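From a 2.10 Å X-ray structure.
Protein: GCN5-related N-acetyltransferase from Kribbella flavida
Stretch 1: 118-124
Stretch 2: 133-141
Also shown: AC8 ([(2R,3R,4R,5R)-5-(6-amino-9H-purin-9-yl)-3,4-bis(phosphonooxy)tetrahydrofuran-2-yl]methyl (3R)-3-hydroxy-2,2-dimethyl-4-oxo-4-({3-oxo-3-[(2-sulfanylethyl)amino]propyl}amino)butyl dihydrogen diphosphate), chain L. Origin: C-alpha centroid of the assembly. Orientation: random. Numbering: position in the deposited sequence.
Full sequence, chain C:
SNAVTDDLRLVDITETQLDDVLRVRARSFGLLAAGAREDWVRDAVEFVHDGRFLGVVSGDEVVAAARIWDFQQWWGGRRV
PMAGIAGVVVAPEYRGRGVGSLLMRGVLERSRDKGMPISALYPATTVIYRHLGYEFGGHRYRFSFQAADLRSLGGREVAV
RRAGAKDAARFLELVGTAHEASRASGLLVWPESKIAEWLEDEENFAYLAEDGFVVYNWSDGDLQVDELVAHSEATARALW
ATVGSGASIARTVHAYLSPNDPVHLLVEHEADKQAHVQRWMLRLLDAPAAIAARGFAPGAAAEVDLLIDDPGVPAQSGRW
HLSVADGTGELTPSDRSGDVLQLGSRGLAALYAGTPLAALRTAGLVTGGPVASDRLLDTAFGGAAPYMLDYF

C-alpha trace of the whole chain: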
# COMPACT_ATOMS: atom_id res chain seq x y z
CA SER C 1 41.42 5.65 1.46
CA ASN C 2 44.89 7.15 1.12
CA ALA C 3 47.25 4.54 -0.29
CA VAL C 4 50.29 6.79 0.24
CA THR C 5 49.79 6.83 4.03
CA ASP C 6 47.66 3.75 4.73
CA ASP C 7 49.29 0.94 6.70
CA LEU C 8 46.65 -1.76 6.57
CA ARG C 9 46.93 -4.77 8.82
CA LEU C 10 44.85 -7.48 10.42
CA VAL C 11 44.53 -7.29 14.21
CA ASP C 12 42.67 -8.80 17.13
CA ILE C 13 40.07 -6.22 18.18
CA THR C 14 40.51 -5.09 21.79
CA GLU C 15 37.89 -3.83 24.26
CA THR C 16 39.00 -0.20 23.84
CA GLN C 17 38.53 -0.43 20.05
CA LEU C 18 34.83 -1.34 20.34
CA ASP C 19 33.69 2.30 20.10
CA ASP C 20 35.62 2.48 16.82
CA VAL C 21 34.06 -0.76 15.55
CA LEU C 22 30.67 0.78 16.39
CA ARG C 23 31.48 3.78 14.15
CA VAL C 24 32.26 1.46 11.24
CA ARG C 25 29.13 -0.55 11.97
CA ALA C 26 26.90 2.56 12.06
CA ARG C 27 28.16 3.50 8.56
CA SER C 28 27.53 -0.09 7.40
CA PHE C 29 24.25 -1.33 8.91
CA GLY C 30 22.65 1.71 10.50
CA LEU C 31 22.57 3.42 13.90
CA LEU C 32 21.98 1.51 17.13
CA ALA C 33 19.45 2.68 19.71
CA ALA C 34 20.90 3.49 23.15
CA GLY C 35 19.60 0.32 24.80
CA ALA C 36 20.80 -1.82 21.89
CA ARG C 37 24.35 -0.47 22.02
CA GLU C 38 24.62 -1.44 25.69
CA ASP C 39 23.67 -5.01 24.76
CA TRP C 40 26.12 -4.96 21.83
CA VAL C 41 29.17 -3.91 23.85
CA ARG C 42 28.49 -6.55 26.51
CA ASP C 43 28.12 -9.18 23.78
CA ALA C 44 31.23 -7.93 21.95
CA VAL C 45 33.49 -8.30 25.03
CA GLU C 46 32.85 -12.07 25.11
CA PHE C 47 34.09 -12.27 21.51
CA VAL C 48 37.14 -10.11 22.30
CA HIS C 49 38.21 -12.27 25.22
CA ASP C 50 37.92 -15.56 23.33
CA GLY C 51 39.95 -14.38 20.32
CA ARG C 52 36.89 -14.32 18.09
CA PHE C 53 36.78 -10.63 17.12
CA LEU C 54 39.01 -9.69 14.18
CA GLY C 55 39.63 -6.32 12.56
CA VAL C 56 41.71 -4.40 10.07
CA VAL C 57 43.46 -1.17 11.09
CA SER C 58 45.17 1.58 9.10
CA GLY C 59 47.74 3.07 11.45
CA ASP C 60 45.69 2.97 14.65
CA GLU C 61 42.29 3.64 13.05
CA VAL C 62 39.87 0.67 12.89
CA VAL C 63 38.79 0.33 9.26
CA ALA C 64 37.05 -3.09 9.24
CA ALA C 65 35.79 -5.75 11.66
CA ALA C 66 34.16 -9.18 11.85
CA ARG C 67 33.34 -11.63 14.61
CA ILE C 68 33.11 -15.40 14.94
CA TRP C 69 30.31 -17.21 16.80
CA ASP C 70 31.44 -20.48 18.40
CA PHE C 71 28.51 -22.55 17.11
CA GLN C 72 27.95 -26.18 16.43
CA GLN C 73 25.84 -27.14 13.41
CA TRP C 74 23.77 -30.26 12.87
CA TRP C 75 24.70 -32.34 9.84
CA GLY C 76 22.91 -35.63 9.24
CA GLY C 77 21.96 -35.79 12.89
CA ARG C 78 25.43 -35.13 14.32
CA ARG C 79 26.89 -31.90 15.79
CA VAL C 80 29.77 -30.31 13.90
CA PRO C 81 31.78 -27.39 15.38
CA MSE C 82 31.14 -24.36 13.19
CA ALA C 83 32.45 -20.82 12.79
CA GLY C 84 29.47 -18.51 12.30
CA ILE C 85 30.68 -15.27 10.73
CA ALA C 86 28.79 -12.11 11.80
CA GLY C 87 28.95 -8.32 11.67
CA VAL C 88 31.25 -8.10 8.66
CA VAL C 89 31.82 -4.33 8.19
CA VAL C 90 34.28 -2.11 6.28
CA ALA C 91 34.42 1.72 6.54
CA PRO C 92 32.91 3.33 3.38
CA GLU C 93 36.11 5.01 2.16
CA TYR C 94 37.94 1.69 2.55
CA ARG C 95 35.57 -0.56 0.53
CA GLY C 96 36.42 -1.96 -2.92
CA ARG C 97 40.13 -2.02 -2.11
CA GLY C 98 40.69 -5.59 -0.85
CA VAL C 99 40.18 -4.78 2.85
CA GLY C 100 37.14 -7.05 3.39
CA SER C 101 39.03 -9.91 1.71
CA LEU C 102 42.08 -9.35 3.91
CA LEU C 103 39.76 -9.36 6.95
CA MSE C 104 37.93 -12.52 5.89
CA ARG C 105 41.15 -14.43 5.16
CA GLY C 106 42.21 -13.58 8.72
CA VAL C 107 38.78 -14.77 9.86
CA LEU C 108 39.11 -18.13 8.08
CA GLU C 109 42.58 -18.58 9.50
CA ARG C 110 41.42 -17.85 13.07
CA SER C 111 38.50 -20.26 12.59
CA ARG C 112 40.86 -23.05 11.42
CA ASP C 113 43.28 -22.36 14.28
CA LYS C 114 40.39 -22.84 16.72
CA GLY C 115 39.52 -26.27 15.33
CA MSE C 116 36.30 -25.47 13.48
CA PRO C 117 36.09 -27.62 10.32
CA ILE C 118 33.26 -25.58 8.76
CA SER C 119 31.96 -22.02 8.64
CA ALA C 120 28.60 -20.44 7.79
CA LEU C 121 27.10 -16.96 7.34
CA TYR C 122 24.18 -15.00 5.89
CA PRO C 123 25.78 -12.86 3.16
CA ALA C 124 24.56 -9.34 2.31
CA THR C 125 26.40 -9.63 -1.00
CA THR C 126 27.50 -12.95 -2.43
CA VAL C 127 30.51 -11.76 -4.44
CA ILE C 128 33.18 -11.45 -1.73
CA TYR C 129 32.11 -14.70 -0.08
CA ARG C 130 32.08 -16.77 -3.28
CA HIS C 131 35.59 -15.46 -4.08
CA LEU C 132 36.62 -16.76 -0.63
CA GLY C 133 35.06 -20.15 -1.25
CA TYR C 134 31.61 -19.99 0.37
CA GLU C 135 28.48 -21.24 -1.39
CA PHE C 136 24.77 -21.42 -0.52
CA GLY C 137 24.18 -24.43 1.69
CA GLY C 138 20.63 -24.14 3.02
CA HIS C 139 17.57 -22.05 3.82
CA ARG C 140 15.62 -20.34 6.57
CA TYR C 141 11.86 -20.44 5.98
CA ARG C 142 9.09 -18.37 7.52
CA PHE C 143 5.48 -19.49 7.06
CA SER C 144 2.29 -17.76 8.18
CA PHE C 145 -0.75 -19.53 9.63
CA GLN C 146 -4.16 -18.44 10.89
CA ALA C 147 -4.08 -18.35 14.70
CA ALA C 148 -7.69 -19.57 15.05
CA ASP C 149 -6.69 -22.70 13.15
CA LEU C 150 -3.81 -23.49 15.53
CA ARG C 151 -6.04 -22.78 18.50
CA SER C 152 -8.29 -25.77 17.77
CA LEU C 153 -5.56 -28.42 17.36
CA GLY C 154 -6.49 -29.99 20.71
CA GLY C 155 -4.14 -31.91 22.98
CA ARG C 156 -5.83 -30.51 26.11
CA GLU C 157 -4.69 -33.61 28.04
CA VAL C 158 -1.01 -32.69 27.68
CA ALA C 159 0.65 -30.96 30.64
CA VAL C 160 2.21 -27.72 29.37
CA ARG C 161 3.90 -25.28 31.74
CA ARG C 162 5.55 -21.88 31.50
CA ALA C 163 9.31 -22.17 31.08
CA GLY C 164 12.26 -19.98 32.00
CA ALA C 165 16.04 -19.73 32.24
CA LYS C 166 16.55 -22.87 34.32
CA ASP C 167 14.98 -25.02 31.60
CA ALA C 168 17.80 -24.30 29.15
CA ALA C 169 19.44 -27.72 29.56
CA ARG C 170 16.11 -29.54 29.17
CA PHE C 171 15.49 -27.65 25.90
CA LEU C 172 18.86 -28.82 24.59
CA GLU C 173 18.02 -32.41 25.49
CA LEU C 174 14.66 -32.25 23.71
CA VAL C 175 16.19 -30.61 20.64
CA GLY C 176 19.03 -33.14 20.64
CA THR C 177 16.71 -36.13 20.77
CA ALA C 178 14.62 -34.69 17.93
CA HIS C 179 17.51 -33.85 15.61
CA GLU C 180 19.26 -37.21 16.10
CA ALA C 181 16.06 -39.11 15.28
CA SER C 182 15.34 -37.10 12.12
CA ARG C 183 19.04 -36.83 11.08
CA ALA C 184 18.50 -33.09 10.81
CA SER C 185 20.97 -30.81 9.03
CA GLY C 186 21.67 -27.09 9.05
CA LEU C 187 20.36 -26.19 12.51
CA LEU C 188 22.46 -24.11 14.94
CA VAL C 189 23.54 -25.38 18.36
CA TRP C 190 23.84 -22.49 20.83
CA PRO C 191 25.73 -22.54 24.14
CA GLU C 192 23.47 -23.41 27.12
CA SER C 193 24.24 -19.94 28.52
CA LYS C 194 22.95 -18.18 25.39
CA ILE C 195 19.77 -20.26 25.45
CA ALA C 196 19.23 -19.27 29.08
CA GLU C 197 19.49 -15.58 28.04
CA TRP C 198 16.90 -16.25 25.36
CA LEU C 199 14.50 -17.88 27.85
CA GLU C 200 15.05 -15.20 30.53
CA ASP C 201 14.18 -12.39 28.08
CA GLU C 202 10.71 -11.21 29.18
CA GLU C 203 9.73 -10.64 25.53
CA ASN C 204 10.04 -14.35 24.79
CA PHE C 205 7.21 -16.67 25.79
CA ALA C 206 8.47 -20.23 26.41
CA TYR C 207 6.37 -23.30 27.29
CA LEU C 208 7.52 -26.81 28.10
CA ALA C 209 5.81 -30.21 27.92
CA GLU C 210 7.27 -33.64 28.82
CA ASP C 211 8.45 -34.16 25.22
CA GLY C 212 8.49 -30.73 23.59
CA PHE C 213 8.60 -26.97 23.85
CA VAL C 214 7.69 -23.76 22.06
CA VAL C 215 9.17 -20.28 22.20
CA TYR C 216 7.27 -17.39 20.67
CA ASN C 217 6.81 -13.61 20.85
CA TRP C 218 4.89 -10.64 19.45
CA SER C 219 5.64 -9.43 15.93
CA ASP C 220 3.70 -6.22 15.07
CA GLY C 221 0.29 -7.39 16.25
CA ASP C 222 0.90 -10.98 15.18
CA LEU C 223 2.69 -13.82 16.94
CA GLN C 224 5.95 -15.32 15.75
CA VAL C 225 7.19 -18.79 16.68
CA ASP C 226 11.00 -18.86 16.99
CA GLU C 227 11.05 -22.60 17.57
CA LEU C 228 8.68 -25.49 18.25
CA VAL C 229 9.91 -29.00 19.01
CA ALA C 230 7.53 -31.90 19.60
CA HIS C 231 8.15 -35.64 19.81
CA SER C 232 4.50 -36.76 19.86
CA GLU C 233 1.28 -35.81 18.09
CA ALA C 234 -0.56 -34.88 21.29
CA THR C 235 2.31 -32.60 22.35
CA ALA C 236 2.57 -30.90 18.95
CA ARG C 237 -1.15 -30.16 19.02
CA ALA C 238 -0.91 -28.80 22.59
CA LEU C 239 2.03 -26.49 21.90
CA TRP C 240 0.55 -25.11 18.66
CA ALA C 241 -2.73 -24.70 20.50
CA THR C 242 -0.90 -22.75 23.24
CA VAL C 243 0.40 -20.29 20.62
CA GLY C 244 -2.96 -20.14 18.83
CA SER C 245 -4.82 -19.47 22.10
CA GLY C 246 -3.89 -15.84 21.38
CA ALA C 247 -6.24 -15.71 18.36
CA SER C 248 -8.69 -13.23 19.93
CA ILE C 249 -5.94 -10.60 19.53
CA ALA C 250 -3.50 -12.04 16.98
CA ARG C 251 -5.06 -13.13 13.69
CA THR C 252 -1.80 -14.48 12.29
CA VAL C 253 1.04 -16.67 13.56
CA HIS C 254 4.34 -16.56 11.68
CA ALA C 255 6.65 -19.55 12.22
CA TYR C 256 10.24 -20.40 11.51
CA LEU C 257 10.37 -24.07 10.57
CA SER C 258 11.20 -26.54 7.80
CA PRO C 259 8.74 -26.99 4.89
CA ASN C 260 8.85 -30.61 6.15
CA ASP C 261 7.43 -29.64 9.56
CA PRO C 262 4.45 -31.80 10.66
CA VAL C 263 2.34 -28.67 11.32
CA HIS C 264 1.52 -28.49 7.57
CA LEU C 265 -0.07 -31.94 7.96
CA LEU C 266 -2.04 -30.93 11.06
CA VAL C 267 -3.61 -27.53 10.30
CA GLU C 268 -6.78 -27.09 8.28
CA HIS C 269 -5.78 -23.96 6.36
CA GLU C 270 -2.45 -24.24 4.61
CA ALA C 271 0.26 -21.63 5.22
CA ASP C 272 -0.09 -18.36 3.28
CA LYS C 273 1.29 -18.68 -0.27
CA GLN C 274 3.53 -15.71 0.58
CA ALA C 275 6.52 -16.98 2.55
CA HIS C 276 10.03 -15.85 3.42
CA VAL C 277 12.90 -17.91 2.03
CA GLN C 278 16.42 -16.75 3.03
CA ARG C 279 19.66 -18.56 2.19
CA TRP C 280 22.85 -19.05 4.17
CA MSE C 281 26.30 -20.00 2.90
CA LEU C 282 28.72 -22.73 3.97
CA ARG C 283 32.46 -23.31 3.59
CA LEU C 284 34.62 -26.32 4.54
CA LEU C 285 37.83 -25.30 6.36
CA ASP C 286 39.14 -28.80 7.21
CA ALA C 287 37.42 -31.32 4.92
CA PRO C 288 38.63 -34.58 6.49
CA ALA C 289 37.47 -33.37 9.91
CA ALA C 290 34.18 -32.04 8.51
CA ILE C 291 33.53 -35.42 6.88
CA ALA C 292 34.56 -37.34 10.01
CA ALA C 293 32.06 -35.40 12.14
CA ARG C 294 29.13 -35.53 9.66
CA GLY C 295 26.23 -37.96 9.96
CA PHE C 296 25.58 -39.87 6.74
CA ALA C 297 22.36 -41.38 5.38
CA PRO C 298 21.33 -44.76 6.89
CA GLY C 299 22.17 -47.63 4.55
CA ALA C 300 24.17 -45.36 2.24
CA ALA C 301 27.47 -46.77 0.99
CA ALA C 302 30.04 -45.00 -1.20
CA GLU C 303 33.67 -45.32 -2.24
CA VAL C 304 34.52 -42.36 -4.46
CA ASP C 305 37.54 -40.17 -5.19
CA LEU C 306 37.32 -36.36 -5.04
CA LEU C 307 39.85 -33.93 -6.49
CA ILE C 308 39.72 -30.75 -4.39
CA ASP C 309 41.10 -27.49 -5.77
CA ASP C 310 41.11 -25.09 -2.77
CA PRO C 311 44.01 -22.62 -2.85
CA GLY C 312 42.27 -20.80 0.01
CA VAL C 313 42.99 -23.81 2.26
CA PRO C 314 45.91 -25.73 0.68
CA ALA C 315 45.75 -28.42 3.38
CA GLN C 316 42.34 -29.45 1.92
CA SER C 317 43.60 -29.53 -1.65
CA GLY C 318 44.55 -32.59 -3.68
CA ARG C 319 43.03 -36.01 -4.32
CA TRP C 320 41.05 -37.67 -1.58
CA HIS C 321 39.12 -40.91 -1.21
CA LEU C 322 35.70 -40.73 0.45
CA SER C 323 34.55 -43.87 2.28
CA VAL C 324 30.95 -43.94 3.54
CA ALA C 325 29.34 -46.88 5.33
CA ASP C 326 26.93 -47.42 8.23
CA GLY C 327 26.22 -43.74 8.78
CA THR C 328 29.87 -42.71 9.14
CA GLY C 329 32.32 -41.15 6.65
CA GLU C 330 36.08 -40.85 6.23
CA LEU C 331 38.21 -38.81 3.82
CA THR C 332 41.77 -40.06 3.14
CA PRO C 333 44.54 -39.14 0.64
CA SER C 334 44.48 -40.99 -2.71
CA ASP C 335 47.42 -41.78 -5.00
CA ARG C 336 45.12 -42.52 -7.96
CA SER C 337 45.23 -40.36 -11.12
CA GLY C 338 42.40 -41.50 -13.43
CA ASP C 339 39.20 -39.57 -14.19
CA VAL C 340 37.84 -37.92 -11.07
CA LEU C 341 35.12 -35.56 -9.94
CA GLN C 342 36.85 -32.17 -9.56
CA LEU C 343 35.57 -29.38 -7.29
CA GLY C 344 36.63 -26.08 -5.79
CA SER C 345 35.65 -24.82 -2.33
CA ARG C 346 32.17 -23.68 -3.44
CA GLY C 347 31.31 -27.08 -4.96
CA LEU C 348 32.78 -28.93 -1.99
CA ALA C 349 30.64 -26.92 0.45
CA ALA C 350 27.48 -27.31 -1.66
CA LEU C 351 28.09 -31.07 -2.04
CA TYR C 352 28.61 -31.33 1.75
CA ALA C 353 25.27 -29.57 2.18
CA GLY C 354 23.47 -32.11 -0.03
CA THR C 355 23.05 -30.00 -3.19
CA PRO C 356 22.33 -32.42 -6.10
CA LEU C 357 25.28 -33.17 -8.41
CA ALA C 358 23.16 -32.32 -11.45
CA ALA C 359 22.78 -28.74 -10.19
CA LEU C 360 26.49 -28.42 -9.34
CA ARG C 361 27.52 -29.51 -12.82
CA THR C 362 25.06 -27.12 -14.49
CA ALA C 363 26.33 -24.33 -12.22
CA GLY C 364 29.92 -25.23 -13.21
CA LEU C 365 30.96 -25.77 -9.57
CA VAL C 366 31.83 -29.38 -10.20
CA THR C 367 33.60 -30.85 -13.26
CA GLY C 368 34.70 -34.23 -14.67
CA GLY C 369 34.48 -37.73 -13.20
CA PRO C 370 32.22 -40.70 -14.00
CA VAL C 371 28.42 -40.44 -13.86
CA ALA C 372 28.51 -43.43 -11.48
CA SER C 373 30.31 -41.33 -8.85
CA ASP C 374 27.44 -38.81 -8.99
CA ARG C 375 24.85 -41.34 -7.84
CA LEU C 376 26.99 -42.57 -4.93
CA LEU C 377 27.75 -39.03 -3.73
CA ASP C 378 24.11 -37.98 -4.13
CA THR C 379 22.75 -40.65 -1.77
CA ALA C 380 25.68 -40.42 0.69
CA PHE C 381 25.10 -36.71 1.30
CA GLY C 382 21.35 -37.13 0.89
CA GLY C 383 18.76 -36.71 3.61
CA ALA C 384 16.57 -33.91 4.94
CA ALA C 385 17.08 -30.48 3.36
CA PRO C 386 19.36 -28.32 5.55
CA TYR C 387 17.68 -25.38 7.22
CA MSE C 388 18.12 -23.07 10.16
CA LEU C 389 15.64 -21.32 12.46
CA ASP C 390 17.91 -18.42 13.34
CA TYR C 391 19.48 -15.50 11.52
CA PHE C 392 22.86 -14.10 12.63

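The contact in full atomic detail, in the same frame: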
# COMPACT_ATOMS: atom_id res chain seq x y z
N ILE C 118 34.14 -26.24 9.71
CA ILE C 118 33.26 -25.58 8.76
C ILE C 118 32.89 -24.18 9.24
O ILE C 118 33.07 -23.84 10.41
CB ILE C 118 31.94 -26.36 8.54
CG1 ILE C 118 31.18 -26.49 9.86
CG2 ILE C 118 32.19 -27.73 7.89
CD1 ILE C 118 29.80 -27.17 9.73
N SER C 119 32.35 -23.39 8.33
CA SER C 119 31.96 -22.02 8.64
C SER C 119 30.70 -21.67 7.86
O SER C 119 30.52 -22.11 6.72
CB SER C 119 33.11 -21.07 8.28
OG SER C 119 32.73 -19.72 8.45
N ALA C 120 29.81 -20.88 8.47
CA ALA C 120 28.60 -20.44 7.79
C ALA C 120 28.32 -18.96 8.06
O ALA C 120 28.81 -18.39 9.04
CB ALA C 120 27.38 -21.32 8.18
N LEU C 121 27.52 -18.35 7.19
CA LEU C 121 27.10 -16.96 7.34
C LEU C 121 25.94 -16.65 6.40
O LEU C 121 25.74 -17.35 5.40
CB LEU C 121 28.27 -16.00 7.03
CG LEU C 121 28.95 -16.16 5.66
CD1 LEU C 121 28.28 -15.33 4.56
CD2 LEU C 121 30.45 -15.83 5.74
N TYR C 122 25.20 -15.59 6.74
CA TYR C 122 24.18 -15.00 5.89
C TYR C 122 24.80 -13.80 5.20
O TYR C 122 25.06 -12.77 5.84
CB TYR C 122 23.01 -14.50 6.75
CG TYR C 122 22.09 -15.59 7.25
CD1 TYR C 122 20.96 -15.96 6.53
CD2 TYR C 122 22.35 -16.25 8.45
CE1 TYR C 122 20.11 -16.98 7.00
CE2 TYR C 122 21.51 -17.26 8.92
CZ TYR C 122 20.40 -17.61 8.19
OH TYR C 122 19.58 -18.61 8.67
N PRO C 123 25.05 -13.91 3.89
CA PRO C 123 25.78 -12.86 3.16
C PRO C 123 24.88 -11.72 2.70
O PRO C 123 23.76 -11.98 2.22
CB PRO C 123 26.31 -13.61 1.93
CG PRO C 123 25.19 -14.62 1.62
CD PRO C 123 24.69 -15.05 3.02
N ALA C 124 25.33 -10.47 2.83
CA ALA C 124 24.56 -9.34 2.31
C ALA C 124 24.82 -9.20 0.81
O ALA C 124 23.98 -8.74 0.06
CB ALA C 124 24.91 -8.06 3.03
N GLY C 133 35.34 -18.73 -1.27
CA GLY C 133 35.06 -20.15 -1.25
C GLY C 133 33.73 -20.58 -0.64
O GLY C 133 33.44 -21.77 -0.61
N TYR C 134 32.91 -19.63 -0.19
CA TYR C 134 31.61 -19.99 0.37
C TYR C 134 30.59 -20.25 -0.74
O TYR C 134 30.70 -19.68 -1.83
CB TYR C 134 31.07 -18.84 1.23
CG TYR C 134 31.74 -18.67 2.59
CD1 TYR C 134 31.13 -19.13 3.75
CD2 TYR C 134 32.97 -18.01 2.70
CE1 TYR C 134 31.73 -18.95 5.00
CE2 TYR C 134 33.58 -17.83 3.94
CZ TYR C 134 32.95 -18.30 5.09
OH TYR C 134 33.55 -18.13 6.34
N GLU C 135 29.60 -21.10 -0.47
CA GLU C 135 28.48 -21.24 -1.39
C GLU C 135 27.20 -21.47 -0.59
O GLU C 135 27.28 -21.91 0.56
CB GLU C 135 28.70 -22.40 -2.38
CG GLU C 135 27.73 -22.41 -3.59
CD GLU C 135 27.50 -21.00 -4.16
OE1 GLU C 135 26.47 -20.37 -3.81
OE2 GLU C 135 28.36 -20.51 -4.94
N PHE C 136 26.05 -21.14 -1.18
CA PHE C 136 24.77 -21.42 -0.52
C PHE C 136 24.65 -22.88 -0.12
O PHE C 136 24.98 -23.78 -0.91
CB PHE C 136 23.58 -20.99 -1.39
CG PHE C 136 23.40 -19.49 -1.46
CD1 PHE C 136 23.34 -18.73 -0.29
CD2 PHE C 136 23.36 -18.84 -2.67
CE1 PHE C 136 23.19 -17.34 -0.33
CE2 PHE C 136 23.21 -17.45 -2.74
CZ PHE C 136 23.12 -16.70 -1.56
N GLY C 137 24.21 -23.10 1.12
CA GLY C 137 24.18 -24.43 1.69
C GLY C 137 22.82 -24.82 2.23
O GLY C 137 22.56 -26.00 2.46
N GLY C 138 21.94 -23.84 2.45
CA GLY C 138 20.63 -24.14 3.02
C GLY C 138 19.76 -22.92 3.18
O GLY C 138 20.14 -21.82 2.79
N HIS C 139 18.58 -23.10 3.79
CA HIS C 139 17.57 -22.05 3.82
C HIS C 139 17.08 -21.75 5.23
O HIS C 139 17.34 -22.50 6.17
CB HIS C 139 16.37 -22.45 2.95
CG HIS C 139 16.71 -22.64 1.50
ND1 HIS C 139 17.23 -23.81 1.00
CD2 HIS C 139 16.59 -21.80 0.44
CE1 HIS C 139 17.41 -23.69 -0.31
NE2 HIS C 139 17.04 -22.47 -0.67
N ARG C 140 16.38 -20.63 5.37
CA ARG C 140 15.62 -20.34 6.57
C ARG C 140 14.24 -19.93 6.07
O ARG C 140 14.13 -19.00 5.26
CB ARG C 140 16.27 -19.20 7.35
CG ARG C 140 15.54 -18.81 8.64
CD ARG C 140 16.19 -17.55 9.21
NE ARG C 140 15.63 -17.15 10.50
CZ ARG C 140 15.21 -15.92 10.78
NH1 ARG C 140 14.74 -15.65 11.99
NH2 ARG C 140 15.27 -14.96 9.86
N TYR C 141 13.21 -20.64 6.51
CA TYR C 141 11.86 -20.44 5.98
C TYR C 141 10.97 -19.81 7.03
O TYR C 141 11.02 -20.21 8.20
CB TYR C 141 11.22 -21.78 5.60
CG TYR C 141 11.92 -22.59 4.54
CD1 TYR C 141 11.58 -22.47 3.20
CD2 TYR C 141 12.89 -23.52 4.90
CE1 TYR C 141 12.21 -23.25 2.23
CE2 TYR C 141 13.53 -24.29 3.94
CZ TYR C 141 13.19 -24.15 2.61
OH TYR C 141 13.83 -24.93 1.67
N1A AC8 L . 28.47 -5.44 -4.76
O1A AC8 L . 37.76 -7.23 -0.53
P1A AC8 L . 36.88 -6.27 -1.32
C1B AC8 L . 33.22 -7.33 -4.53
S1P AC8 L . 27.74 -9.73 5.01
C2A AC8 L . 29.10 -6.24 -5.64
O2A AC8 L . 37.48 -4.96 -1.76
P2A AC8 L . 35.21 -4.90 0.58
C2B AC8 L . 34.44 -6.63 -5.08
O2B AC8 L . 34.17 -6.14 -6.40
O2C AC8 L . 36.36 -4.98 -6.80
C2P AC8 L . 28.49 -8.15 4.47
N3A AC8 L . 30.36 -6.64 -5.42
O3A AC8 L . 35.54 -6.08 -0.46
C3B AC8 L . 35.47 -7.77 -5.08
O3B AC8 L . 35.22 -8.62 -6.21
P3B AC8 L . 36.06 -8.61 -7.60
O3C AC8 L . 34.34 -3.69 -6.04
C3P AC8 L . 27.95 -7.19 5.52
C4A AC8 L . 31.01 -6.23 -4.29
O4A AC8 L . 36.46 -4.52 1.33
C4B AC8 L . 35.09 -8.62 -3.88
O4B AC8 L . 33.73 -8.29 -3.59
O4C AC8 L . 34.39 -4.65 -8.38
P4C AC8 L . 34.87 -4.77 -6.95
N4P AC8 L . 28.31 -5.78 5.39
C5A AC8 L . 30.37 -5.42 -3.37
O5A AC8 L . 34.41 -3.86 -0.15
C5B AC8 L . 35.96 -8.35 -2.66
O5B AC8 L . 36.27 -6.96 -2.64
C5P AC8 L . 27.90 -4.88 4.50
O5P AC8 L . 27.17 -5.20 3.57
C6A AC8 L . 29.06 -5.02 -3.62
N6A AC8 L . 28.39 -4.22 -2.76
O6A AC8 L . 34.20 -5.66 1.57
C6P AC8 L . 28.38 -3.47 4.73
N7A AC8 L . 31.24 -5.17 -2.36
O7A AC8 L . 36.15 -7.18 -8.07
C7P AC8 L . 28.63 -2.64 3.46
C8A AC8 L . 32.39 -5.83 -2.65
O8A AC8 L . 37.40 -9.23 -7.23
N8P AC8 L . 29.77 -3.24 2.76
N9A AC8 L . 32.24 -6.46 -3.83
O9A AC8 L . 35.21 -9.47 -8.50
C9P AC8 L . 30.98 -3.50 3.23
O9P AC8 L . 31.27 -3.22 4.39
CAP AC8 L . 32.02 -4.14 2.32
OAP AC8 L . 31.93 -3.57 1.01
CBP AC8 L . 31.87 -5.66 2.17
CCP AC8 L . 32.92 -6.14 1.16
CDP AC8 L . 32.13 -6.35 3.51
CEP AC8 L . 30.49 -6.04 1.66

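Stretch 2 begins at Gly133, the first residue to leave the preceding helix. Its positive phi of 109° would jam a beta carbon against the carbonyl oxygen of the residue before, so the position suits glycine whatever the other stretch does.

Tyr134 carries most of the contact. Its CA-to-CB bond points toward stretch 1, and the m rotamer sends the ring to Ser119, whose own CA-to-CB bond points back. There Tyr134 OH donates a hydrogen bond to Ser119 OG at 2.8 Å. With the nearest CA atoms, Tyr134 CA and Ala120 CA, 8.0 Å apart, a long, rigid side chain can fill the gap between the backbones and still end in a polar group that reaches Ser119. The ring's face is used as well: Leu121 CD2 lies 3.5 Å from Tyr134 CE1, and the same methyl sits 25° off the ring normal in a CH-pi contact. Ser119 and Leu121 alternate with Ala120 along the strand, so the CA-to-CB bonds of both point toward stretch 2 while that of Ala120 points away.

Glu135 does not reach stretch 1. Its carboxylate bends to the backbone of the following residue, where Glu135 OE1 accepts a hydrogen bond from Phe136 N at 2.8 Å.

Phe136 starts out sideways, but its ring comes nearer, bringing Phe136 CE1 to 3.9 Å from Pro123 CG. This is an apolar contact, well served by a flat hydrocarbon ring and the compact ring of proline.

Gly137 and Gly138 make no contact, and His139 points away. Arg140 then returns toward stretch 1 with chi1 to chi3 all t. Its extended aliphatic portion places Arg140 CD 3.6 Å from Tyr122 OH; Tyr122 starts away from stretch 2, yet its long side chain brings the hydroxyl back. No hydrogen bond joins the pair; arginine suits the place because its methylene chain can pack beside Tyr122 while its guanidinium nitrogens hydrogen-bond elsewhere in the structure.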